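Local coordinates for aminopeptidase-like protein (Chaetomium thermophilum, PDB 5JM6) that is the mature Ape1 aminopeptidase of the selective-autophagy Cvt pathway, a dodecameric M18-family enzyme that probably removes N-terminal residues with zinc bound at its active site, at the interface of chains A and B. Numbering follows the deposited sequence. Chains: chain A/B, Aminopeptidase-like protein.

The interface of chains A and B. Residues chain A 397, 482-483, 486, 488, 490; chain B 171, 205-207.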
# COMPACT_ATOMS: atom_id res chain seq x y z
N HIS A 397 -7.35 -31.47 -16.39
CA HIS A 397 -7.49 -31.45 -14.94
C HIS A 397 -8.91 -31.06 -14.58
O HIS A 397 -9.35 -29.96 -14.90
CB HIS A 397 -6.50 -30.49 -14.29
CG HIS A 397 -6.28 -30.77 -12.83
ND1 HIS A 397 -7.29 -30.65 -11.90
CD2 HIS A 397 -5.18 -31.17 -12.15
CE1 HIS A 397 -6.82 -30.96 -10.70
NE2 HIS A 397 -5.55 -31.28 -10.83
N LEU A 482 -1.55 -36.37 -15.07
CA LEU A 482 -1.93 -35.38 -14.08
C LEU A 482 -0.83 -35.21 -13.04
O LEU A 482 -0.06 -36.14 -12.79
CB LEU A 482 -3.24 -35.76 -13.39
CG LEU A 482 -4.51 -35.40 -14.18
CD1 LEU A 482 -5.75 -35.55 -13.32
CD2 LEU A 482 -4.39 -33.97 -14.71
N SER A 483 -0.74 -34.01 -12.47
CA SER A 483 0.19 -33.71 -11.38
C SER A 483 1.64 -33.95 -11.78
O SER A 483 2.41 -34.57 -11.04
CB SER A 483 -0.16 -34.54 -10.14
OG SER A 483 -1.50 -34.32 -9.74
N SER A 486 5.01 -33.73 -9.53
CA SER A 486 4.74 -34.16 -8.16
C SER A 486 5.65 -35.31 -7.77
O SER A 486 6.17 -36.02 -8.64
CB SER A 486 3.28 -34.59 -7.98
OG SER A 486 3.10 -35.23 -6.73
N ARG A 488 4.46 -37.79 -6.43
CA ARG A 488 3.60 -38.88 -6.87
C ARG A 488 2.51 -38.40 -7.83
O ARG A 488 1.61 -37.66 -7.42
CB ARG A 488 2.99 -39.57 -5.65
CG ARG A 488 2.32 -40.90 -5.93
CD ARG A 488 1.99 -41.62 -4.64
NE ARG A 488 1.36 -42.91 -4.88
CZ ARG A 488 2.00 -44.08 -4.91
NH1 ARG A 488 3.31 -44.12 -4.72
NH2 ARG A 488 1.33 -45.20 -5.13
N MET A 490 -0.15 -39.31 -11.51
CA MET A 490 -1.10 -40.32 -11.98
C MET A 490 -1.34 -40.25 -13.49
O MET A 490 -1.37 -39.17 -14.08
CB MET A 490 -2.43 -40.17 -11.24
CG MET A 490 -3.06 -38.79 -11.39
SD MET A 490 -4.67 -38.62 -10.58
CE MET A 490 -5.72 -39.54 -11.71
N ASP B 171 -2.29 -35.58 -3.67
CA ASP B 171 -1.54 -36.69 -4.25
C ASP B 171 -1.24 -37.83 -3.28
O ASP B 171 -0.13 -38.35 -3.23
CB ASP B 171 -0.23 -36.19 -4.86
CG ASP B 171 -0.46 -35.26 -6.03
OD1 ASP B 171 -1.50 -35.41 -6.71
OD2 ASP B 171 0.40 -34.38 -6.27
N PRO B 205 -5.77 -34.78 -7.04
CA PRO B 205 -4.57 -34.49 -7.82
C PRO B 205 -4.15 -33.03 -7.81
O PRO B 205 -4.99 -32.14 -7.95
CB PRO B 205 -4.98 -34.93 -9.23
CG PRO B 205 -6.44 -34.67 -9.28
CD PRO B 205 -6.97 -34.92 -7.88
N THR B 206 -2.85 -32.79 -7.69
CA THR B 206 -2.29 -31.45 -7.82
C THR B 206 -2.26 -31.02 -9.28
O THR B 206 -2.37 -31.84 -10.19
CB THR B 206 -0.87 -31.34 -7.25
OG1 THR B 206 -0.03 -32.31 -7.88
CG2 THR B 206 -0.87 -31.57 -5.76
N LEU B 207 -2.12 -29.72 -9.49
CA LEU B 207 -1.89 -29.16 -10.81
C LEU B 207 -0.39 -28.99 -11.04
O LEU B 207 0.35 -28.68 -10.11
CB LEU B 207 -2.60 -27.82 -10.95
CG LEU B 207 -2.48 -27.09 -12.29
CD1 LEU B 207 -3.29 -27.80 -13.36
CD2 LEU B 207 -2.93 -25.64 -12.13
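A:Ser483 and A:Ser486 bring their hydroxyls to the two oxygens of B:Asp171, a worked example of how one carboxylate can tie down a second loop of its own chain and a partner subunit at once. Followed outward, B:Asp171 starts with CB, which lies near the carbonyl oxygen of A:Arg488. CG sits anti to the carbonyl carbon (chi1 -65°) and lies 3.5 Å from that same A:Arg488 O. Beyond it the carboxylate divides. OD1 takes the backbone N of B:Thr206 at 3.1 Å, a bond of its own chain, and is met by A:Ser483 OG at 3.2 Å, the two arriving from opposite faces of the carboxylate plane. OD2 spends its syn lone pair on B:Thr206 OG1, while A:Ser486 OG comes from above the plane, 2.9 Å from OD2. Each oxygen is thus approached from both chains, which should help to fix the rotation of the group. A:Ser486 OG is itself steadied from behind, accepting the backbone N-H of A:Arg488.

An alanine in place of B:Asp171 would probably leave the hydroxyl of A:Ser486 without its mate across the interface and set the side chain of B:Thr206 free to turn.

The rest of the patch reads the B:Pro205-B:Thr206 backbone. A:Ser483 OG lies 2.7 Å from B:Thr206 O, tilted 26° from the carbonyl plane; its single hydrogen must be shared between this shorter contact and OD1, so its hold on the carboxylate may be partial. A:Met490 brings its sulphur against CB of B:Pro205. This is a small part of a two-fold symmetric contact between identical chains, repeated with the chains exchanged, in an enzyme that assembles as a dodecamer. At A:His397, B:Pro205 CG lies over one face of the ring and B:Leu207 CD1 over the opposite face, near CD2. The ring edge donates through NE2 to B:Pro205 O at 3.1 Å, with that oxygen in the imidazole plane but NE2 standing 64° out of the carbonyl plane.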